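Extracellular solute-binding protein, family 5 (Chelativorans sp., PDB 6WM6) serves as a periplasmic solute-binding protein that captures EDTA, probably for delivery to an ABC transporter. Local coordinates at residues A326-T340 / D420-L434. Residues are numbered along the deposited sequence; the frame is centred on the assembly and turned at random. Where two conformers were deposited one is given.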
ATOM      1  N   ALA A 326      -5.000  12.710 -26.341  1.00 18.10           N
ATOM      2  CA  ALA A 326      -5.291  14.135 -26.382  1.00 19.10           C
ATOM      3  C   ALA A 326      -5.607  14.668 -24.995  1.00 17.96           C
ATOM      4  O   ALA A 326      -5.090  15.720 -24.586  1.00 18.92           O
ATOM      5  CB  ALA A 326      -6.458  14.408 -27.331  1.00 19.85           C
ATOM      6  N   VAL A 327      -6.429  13.944 -24.238  1.00 17.17           N
ATOM      7  CA  VAL A 327      -6.742  14.359 -22.869  1.00 18.91           C
ATOM      8  C   VAL A 327      -5.478  14.443 -22.031  1.00 17.67           C
ATOM      9  O   VAL A 327      -5.252  15.431 -21.310  1.00 18.20           O
ATOM     10  CB  VAL A 327      -7.799  13.418 -22.258  1.00 19.08           C
ATOM     11  CG1 VAL A 327      -7.841  13.529 -20.727  1.00 21.24           C
ATOM     12  CG2 VAL A 327      -9.160  13.703 -22.889  1.00 20.27           C
ATOM     13  N   LEU A 328      -4.634  13.416 -22.108  1.00 17.25           N
ATOM     14  CA  LEU A 328      -3.434  13.418 -21.269  1.00 17.31           C
ATOM     15  C   LEU A 328      -2.471  14.529 -21.667  1.00 18.97           C
ATOM     16  O   LEU A 328      -1.798  15.102 -20.801  1.00 18.62           O
ATOM     17  CB  LEU A 328      -2.731  12.069 -21.314  1.00 17.32           C
ATOM     18  CG  LEU A 328      -3.529  10.870 -20.784  1.00 17.61           C
ATOM     19  CD1 LEU A 328      -2.624   9.660 -20.683  1.00 17.84           C
ATOM     20  CD2 LEU A 328      -4.189  11.213 -19.478  1.00 17.90           C
ATOM     21  N   THR A 329      -2.417  14.875 -22.953  1.00 18.69           N
ATOM     22  CA  THR A 329      -1.536  15.943 -23.415  1.00 18.34           C
ATOM     23  C   THR A 329      -2.034  17.308 -22.956  1.00 19.59           C
ATOM     24  O   THR A 329      -1.227  18.182 -22.609  1.00 19.58           O
ATOM     25  CB  THR A 329      -1.442  15.859 -24.933  1.00 18.37           C
ATOM     26  OG1 THR A 329      -0.862  14.607 -25.310  1.00 19.54           O
ATOM     27  CG2 THR A 329      -0.577  16.982 -25.525  1.00 19.99           C
ATOM     28  N   ALA A 330      -3.350  17.507 -22.927  1.00 18.42           N
ATOM     29  CA  ALA A 330      -3.924  18.769 -22.489  1.00 19.34           C
ATOM     30  C   ALA A 330      -3.800  18.985 -20.987  1.00 20.22           C
ATOM     31  O   ALA A 330      -3.745  20.135 -20.522  1.00 20.68           O
ATOM     32  CB  ALA A 330      -5.398  18.812 -22.888  1.00 20.91           C
ATOM     33  N   ILE A 331      -3.774  17.914 -20.194  1.00 19.27           N
ATOM     34  CA  ILE A 331      -3.621  18.077 -18.750  1.00 18.57           C
ATOM     35  C   ILE A 331      -2.291  18.753 -18.463  1.00 19.63           C
ATOM     36  O   ILE A 331      -1.245  18.379 -19.008  1.00 20.90           O
ATOM     37  CB  ILE A 331      -3.760  16.713 -18.056  1.00 20.11           C
ATOM     38  CG1 ILE A 331      -5.202  16.260 -18.120  1.00 20.16           C
ATOM     39  CG2 ILE A 331      -3.252  16.777 -16.626  1.00 21.04           C
ATOM     40  CD1 ILE A 331      -5.431  14.830 -17.652  1.00 23.83           C
ATOM     41  N   ASP A 332      -2.321  19.761 -17.585  1.00 20.53           N
ATOM     42  CA  ASP A 332      -1.120  20.504 -17.186  1.00 22.73           C
ATOM     43  C   ASP A 332      -0.697  19.989 -15.820  1.00 22.02           C
ATOM     44  O   ASP A 332      -1.224  20.424 -14.793  1.00 21.86           O
ATOM     45  CB  ASP A 332      -1.441  21.997 -17.137  1.00 22.06           C
ATOM     46  CG  ASP A 332      -0.219  22.867 -16.880  1.00 27.13           C
ATOM     47  OD1 ASP A 332       0.773  22.381 -16.302  1.00 26.43           O
ATOM     48  OD2 ASP A 332      -0.274  24.059 -17.253  1.00 31.08           O
ATOM     49  N   ALA A 333       0.251  19.045 -15.803  1.00 20.90           N
ATOM     50  CA  ALA A 333       0.654  18.422 -14.545  1.00 20.76           C
ATOM     51  C   ALA A 333       1.403  19.396 -13.651  1.00 21.19           C
ATOM     52  O   ALA A 333       1.293  19.301 -12.422  1.00 21.19           O
ATOM     53  CB  ALA A 333       1.510  17.179 -14.813  1.00 21.18           C
ATOM     54  N   GLY A 334       2.146  20.329 -14.236  1.00 22.27           N
ATOM     55  CA  GLY A 334       2.799  21.354 -13.426  1.00 23.55           C
ATOM     56  C   GLY A 334       1.794  22.178 -12.656  1.00 23.33           C
ATOM     57  O   GLY A 334       1.956  22.426 -11.463  1.00 23.76           O
ATOM     58  N   ASP A 335       0.723  22.596 -13.330  1.00 22.94           N
ATOM     59  CA  ASP A 335      -0.317  23.361 -12.650  1.00 25.13           C
ATOM     60  C   ASP A 335      -1.059  22.502 -11.641  1.00 22.80           C
ATOM     61  O   ASP A 335      -1.405  22.959 -10.548  1.00 25.47           O
ATOM     62  CB  ASP A 335      -1.301  23.916 -13.684  1.00 25.52           C
ATOM     63  CG  ASP A 335      -2.353  24.815 -13.054  1.00 27.74           C
ATOM     64  OD1 ASP A 335      -1.978  25.922 -12.602  1.00 30.51           O
ATOM     65  OD2 ASP A 335      -3.542  24.415 -12.980  1.00 26.45           O
ATOM     66  N   LEU A 336      -1.321  21.244 -11.981  1.00 23.84           N
ATOM     67  CA  LEU A 336      -2.000  20.351 -11.061  1.00 23.96           C
ATOM     68  C   LEU A 336      -1.249  20.281  -9.737  1.00 22.58           C
ATOM     69  O   LEU A 336      -1.836  20.391  -8.653  1.00 24.54           O
ATOM     70  CB  LEU A 336      -2.072  18.972 -11.714  1.00 34.36           C
ATOM     71  CG  LEU A 336      -3.168  17.998 -11.362  1.00 33.28           C
ATOM     72  CD1 LEU A 336      -4.540  18.597 -11.488  1.00 28.92           C
ATOM     73  CD2 LEU A 336      -3.035  16.812 -12.308  1.00 25.95           C
ATOM     74  N   LYS A 337       0.068  20.081  -9.804  1.00 21.05           N
ATOM     75  CA  LYS A 337       0.871  19.988  -8.597  1.00 21.74           C
ATOM     76  C   LYS A 337       1.046  21.351  -7.936  1.00 19.68           C
ATOM     77  O   LYS A 337       1.053  21.440  -6.708  1.00 20.09           O
ATOM     78  CB  LYS A 337       2.220  19.351  -8.949  1.00 22.02           C
ATOM     79  CG  LYS A 337       3.020  18.894  -7.743  1.00 20.89           C
ATOM     80  CD  LYS A 337       4.281  18.105  -8.127  1.00 20.48           C
ATOM     81  CE  LYS A 337       5.372  18.967  -8.705  1.00 21.29           C
ATOM     82  NZ  LYS A 337       6.028  19.817  -7.664  1.00 21.29           N
ATOM     83  N   ALA A 338       1.162  22.417  -8.737  1.00 20.81           N
ATOM     84  CA  ALA A 338       1.305  23.765  -8.193  1.00 21.34           C
ATOM     85  C   ALA A 338       0.095  24.184  -7.375  1.00 23.17           C
ATOM     86  O   ALA A 338       0.239  24.922  -6.382  1.00 25.66           O
ATOM     87  CB  ALA A 338       1.516  24.778  -9.321  1.00 23.53           C
ATOM     88  N   LYS A 339      -1.094  23.723  -7.752  1.00 22.21           N
ATOM     89  CA  LYS A 339      -2.309  24.122  -7.061  1.00 22.69           C
ATOM     90  C   LYS A 339      -2.656  23.251  -5.868  1.00 23.37           C
ATOM     91  O   LYS A 339      -3.347  23.710  -4.951  1.00 28.02           O
ATOM     92  CB  LYS A 339      -3.494  24.097  -8.040  1.00 24.46           C
ATOM     93  CG  LYS A 339      -3.391  25.053  -9.208  1.00 36.17           C
ATOM     94  CD  LYS A 339      -3.917  26.422  -8.842  1.00 49.96           C
ATOM     95  CE  LYS A 339      -4.029  27.319 -10.075  1.00 50.91           C
ATOM     96  NZ  LYS A 339      -2.700  27.653 -10.654  1.00 57.18           N
ATOM     97  N   THR A 340      -2.206  21.992  -5.832  1.00 21.04           N
ATOM     98  CA  THR A 340      -2.670  21.044  -4.842  1.00 22.23           C
ATOM     99  C   THR A 340      -1.602  20.525  -3.889  1.00 28.08           C
ATOM    100  O   THR A 340      -1.957  19.978  -2.838  1.00 37.38           O
ATOM    101  CB  THR A 340      -3.333  19.824  -5.518  1.00 25.91           C
ATOM    102  OG1 THR A 340      -2.366  19.173  -6.359  1.00 26.96           O
ATOM    103  CG2 THR A 340      -4.521  20.248  -6.350  1.00 25.78           C
ATOM    104  N   ASP A 420     -10.068  18.372  -5.836  1.00 25.40           N
ATOM    105  CA  ASP A 420      -9.507  19.560  -6.472  1.00 23.71           C
ATOM    106  C   ASP A 420      -8.918  19.227  -7.834  1.00 22.47           C
ATOM    107  O   ASP A 420      -9.070  19.988  -8.793  1.00 21.81           O
ATOM    108  CB  ASP A 420      -8.436  20.180  -5.561  1.00 26.96           C
ATOM    109  CG  ASP A 420      -8.997  20.692  -4.247  1.00 35.00           C
ATOM    110  OD1 ASP A 420     -10.207  20.981  -4.186  1.00 36.01           O
ATOM    111  OD2 ASP A 420      -8.221  20.812  -3.277  1.00 37.44           O
ATOM    112  N   MET A 421      -8.245  18.087  -7.948  1.00 21.44           N
ATOM    113  CA  MET A 421      -7.652  17.735  -9.231  0.57 19.30           C
ATOM    114  C   MET A 421      -8.713  17.427 -10.279  1.00 20.78           C
ATOM    115  O   MET A 421      -8.514  17.727 -11.453  1.00 20.78           O
ATOM    116  CB  MET A 421      -6.619  16.608  -9.057  0.57 23.01           C
ATOM    117  CG  MET A 421      -5.328  17.133  -8.386  0.57 25.99           C
ATOM    118  SD  MET A 421      -3.908  16.007  -8.407  0.57 22.42           S
ATOM    119  CE  MET A 421      -4.813  14.554  -7.820  0.57 19.90           C
ATOM    120  N   ALA A 422      -9.840  16.839  -9.876  1.00 21.90           N
ATOM    121  CA  ALA A 422     -10.892  16.558 -10.841  1.00 22.00           C
ATOM    122  C   ALA A 422     -11.416  17.850 -11.449  1.00 21.57           C
ATOM    123  O   ALA A 422     -11.695  17.917 -12.654  1.00 22.53           O
ATOM    124  CB  ALA A 422     -12.035  15.795 -10.155  1.00 26.28           C
ATOM    125  N   ARG A 423     -11.562  18.898 -10.628  1.00 22.94           N
ATOM    126  CA  ARG A 423     -12.014  20.181 -11.159  1.00 23.67           C
ATOM    127  C   ARG A 423     -10.961  20.804 -12.066  1.00 22.92           C
ATOM    128  O   ARG A 423     -11.286  21.386 -13.103  1.00 23.88           O
ATOM    129  CB  ARG A 423     -12.362  21.124 -10.009  1.00 26.45           C
ATOM    130  CG  ARG A 423     -13.575  20.687  -9.204  1.00 53.77           C
ATOM    131  CD  ARG A 423     -13.938  21.731  -8.161  1.00 77.14           C
ATOM    132  NE  ARG A 423     -15.120  21.352  -7.391  1.00 97.46           N
ATOM    133  CZ  ARG A 423     -16.375  21.571  -7.777  1.00108.78           C
ATOM    134  NH1 ARG A 423     -17.379  21.191  -7.001  1.00111.63           N
ATOM    135  NH2 ARG A 423     -16.628  22.163  -8.939  1.00111.51           N
ATOM    136  N   LEU A 424      -9.687  20.712 -11.673  1.00 20.97           N
ATOM    137  CA  LEU A 424      -8.631  21.247 -12.528  1.00 21.58           C
ATOM    138  C   LEU A 424      -8.568  20.530 -13.869  1.00 20.84           C
ATOM    139  O   LEU A 424      -8.416  21.172 -14.922  1.00 21.36           O
ATOM    140  CB  LEU A 424      -7.293  21.132 -11.805  1.00 20.78           C
ATOM    141  CG  LEU A 424      -7.166  22.084 -10.612  1.00 21.36           C
ATOM    142  CD1 LEU A 424      -5.981  21.723  -9.735  1.00 22.61           C
ATOM    143  CD2 LEU A 424      -7.047  23.511 -11.138  1.00 25.31           C
ATOM    144  N   ILE A 425      -8.711  19.204 -13.860  1.00 21.00           N
ATOM    145  CA  ILE A 425      -8.664  18.428 -15.094  1.00 21.22           C
ATOM    146  C   ILE A 425      -9.825  18.799 -16.002  1.00 21.84           C
ATOM    147  O   ILE A 425      -9.663  18.923 -17.225  1.00 21.79           O
ATOM    148  CB  ILE A 425      -8.623  16.916 -14.773  1.00 19.97           C
ATOM    149  CG1 ILE A 425      -7.249  16.575 -14.178  1.00 19.66           C
ATOM    150  CG2 ILE A 425      -8.929  16.096 -16.008  1.00 21.33           C
ATOM    151  CD1 ILE A 425      -7.204  15.245 -13.468  1.00 23.41           C
ATOM    152  N   THR A 426     -11.016  18.984 -15.424  1.00 21.04           N
ATOM    153  CA  THR A 426     -12.150  19.477 -16.201  1.00 23.87           C
ATOM    154  C   THR A 426     -11.798  20.756 -16.943  1.00 24.08           C
ATOM    155  O   THR A 426     -12.116  20.901 -18.128  1.00 24.03           O
ATOM    156  CB  THR A 426     -13.328  19.708 -15.258  1.00 25.07           C
ATOM    157  OG1 THR A 426     -13.760  18.445 -14.735  1.00 26.82           O
ATOM    158  CG2 THR A 426     -14.490  20.384 -15.991  1.00 29.12           C
ATOM    159  N   GLY A 427     -11.120  21.686 -16.259  1.00 22.46           N
ATOM    160  CA  GLY A 427     -10.741  22.934 -16.901  1.00 23.83           C
ATOM    161  C   GLY A 427      -9.690  22.769 -17.979  1.00 24.41           C
ATOM    162  O   GLY A 427      -9.730  23.458 -19.002  1.00 24.53           O
ATOM    163  N   TYR A 428      -8.737  21.855 -17.778  1.00 20.99           N
ATOM    164  CA  TYR A 428      -7.701  21.668 -18.793  1.00 21.07           C
ATOM    165  C   TYR A 428      -8.263  21.137 -20.108  1.00 22.27           C
ATOM    166  O   TYR A 428      -7.728  21.449 -21.183  1.00 22.94           O
ATOM    167  CB  TYR A 428      -6.626  20.679 -18.328  1.00 20.35           C
ATOM    168  CG  TYR A 428      -5.921  21.037 -17.041  1.00 21.97           C
ATOM    169  CD1 TYR A 428      -5.619  22.356 -16.706  1.00 22.87           C
ATOM    170  CD2 TYR A 428      -5.566  20.043 -16.134  1.00 21.61           C
ATOM    171  CE1 TYR A 428      -4.985  22.662 -15.512  1.00 24.25           C
ATOM    172  CE2 TYR A 428      -4.938  20.344 -14.964  1.00 20.87           C
ATOM    173  CZ  TYR A 428      -4.648  21.647 -14.646  1.00 21.99           C
ATOM    174  OH  TYR A 428      -4.029  21.919 -13.455  1.00 24.25           O
ATOM    175  N   ILE A 429      -9.307  20.307 -20.053  1.00 21.43           N
ATOM    176  CA  ILE A 429      -9.839  19.680 -21.259  1.00 20.57           C
ATOM    177  C   ILE A 429     -11.017  20.429 -21.852  1.00 23.92           C
ATOM    178  O   ILE A 429     -11.453  20.085 -22.963  1.00 23.11           O
ATOM    179  CB  ILE A 429     -10.178  18.191 -21.054  1.00 20.33           C
ATOM    180  CG1 ILE A 429     -11.343  18.003 -20.092  1.00 21.70           C
ATOM    181  CG2 ILE A 429      -8.937  17.462 -20.534  1.00 21.85           C
ATOM    182  CD1 ILE A 429     -11.789  16.556 -19.982  1.00 23.48           C
ATOM    183  N   ALA A 430     -11.535  21.445 -21.165  1.00 23.75           N
ATOM    184  CA  ALA A 430     -12.640  22.212 -21.724  1.00 24.46           C
ATOM    185  C   ALA A 430     -12.283  22.829 -23.071  1.00 25.51           C
ATOM    186  O   ALA A 430     -13.151  22.836 -23.962  1.00 26.37           O
ATOM    187  CB  ALA A 430     -13.097  23.274 -20.719  1.00 26.72           C
ATOM    188  N   PRO A 431     -11.066  23.330 -23.297  1.00 25.62           N
ATOM    189  CA  PRO A 431     -10.729  23.865 -24.633  1.00 29.70           C
ATOM    190  C   PRO A 431     -10.763  22.833 -25.747  1.00 27.75           C
ATOM    191  O   PRO A 431     -10.797  23.215 -26.930  1.00 28.90           O
ATOM    192  CB  PRO A 431      -9.317  24.436 -24.443  1.00 30.18           C
ATOM    193  CG  PRO A 431      -9.211  24.716 -22.981  1.00 34.79           C
ATOM    194  CD  PRO A 431     -10.037  23.661 -22.289  1.00 29.16           C
ATOM    195  N   LEU A 432     -10.732  21.541 -25.433  1.00 25.30           N
ATOM    196  CA  LEU A 432     -10.884  20.508 -26.445  1.00 23.20           C
ATOM    197  C   LEU A 432     -12.336  20.293 -26.847  1.00 23.72           C
ATOM    198  O   LEU A 432     -12.599  19.476 -27.736  1.00 26.38           O
ATOM    199  CB  LEU A 432     -10.314  19.187 -25.938  1.00 23.49           C
ATOM    200  CG  LEU A 432      -8.864  19.213 -25.461  1.00 23.94           C
ATOM    201  CD1 LEU A 432      -8.416  17.799 -25.067  1.00 23.27           C
ATOM    202  CD2 LEU A 432      -7.924  19.815 -26.508  1.00 26.52           C
ATOM    203  N   GLY A 433     -13.272  21.007 -26.226  1.00 24.31           N
ATOM    204  CA  GLY A 433     -14.677  20.773 -26.489  1.00 23.13           C
ATOM    205  C   GLY A 433     -15.284  19.656 -25.682  1.00 25.70           C
ATOM    206  O   GLY A 433     -16.330  19.125 -26.060  1.00 24.49           O
ATOM    207  N   LEU A 434     -14.633  19.253 -24.588  1.00 24.55           N
ATOM    208  CA  LEU A 434     -15.110  18.186 -23.721  1.00 24.64           C
ATOM    209  C   LEU A 434     -15.696  18.752 -22.439  1.00 24.09           C
ATOM    210  O   LEU A 434     -15.247  19.775 -21.921  1.00 27.78           O
ATOM    211  CB  LEU A 434     -13.942  17.261 -23.360  1.00 22.84           C
ATOM    212  CG  LEU A 434     -13.381  16.485 -24.553  1.00 22.94           C
ATOM    213  CD1 LEU A 434     -12.052  15.832 -24.174  1.00 23.65           C
ATOM    214  CD2 LEU A 434     -14.367  15.426 -25.010  1.00 23.22           C
TER
HETATM  215  O   HOH W   1      -4.812  22.491 -21.017  1.00 40.13           O
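Tyr428 lays its ring into the bend where the chain leaves helix 321-330 at Ile331 and enters helix 333-340. Its CG stands anti to its own carbonyl carbon (chi1 -57°), which sends the ring along helix 416-429 into this hollow. Asp332 CB sits over one face, 4.1 Å from the ring centroid in a CH-pi contact, while Leu424 O lies over the centre of the opposite face. A long, flat side chain with a polar end suits the place: Tyr428 OH donates to Asp335 OD2, 2.6 Å away, which lies at the ring edge, in its plane, and accepts on its anti lone pair. The other oxygen, Asp335 OD1, takes Lys339 NZ in a salt bridge on its syn side, so both oxygens of the carboxylate are engaged.

Farther along, helix 333-340 runs roughly antiparallel to its partner (146°), and the two interlock knobs-into-holes. Leu336 fills the hollow among Met421, Leu424, Ile425 and Tyr428; its CD1 methyl reaches all four, coming within 3.5 Å of Met421 CG, while CG lies by Met421 SD. In return Leu424 enters the gap among Asp335, Leu336, Lys339 and Thr340, where the methyl of Thr340 meets it and Thr340 OG1 is turned to Leu336 O.

On the other side of the bend, at the end of helix 321-330, small Ala330 leaves room for Leu432 CD1, 3.9 Å from its CB, and Val327 divides its methyls between Ile429 and Leu434. Beside them a water bridges Ala330 O and Tyr428 O. A phenylalanine in place of Tyr428 would probably leave Asp335 OD2 without its hydroxyl donor. The chemistry thus implies an apolar helix seam in this binding-protein lobe, its bend fastened by one direct tyrosine-carboxylate hydrogen bond, backed by the Lys339 salt bridge, and by a bridging water.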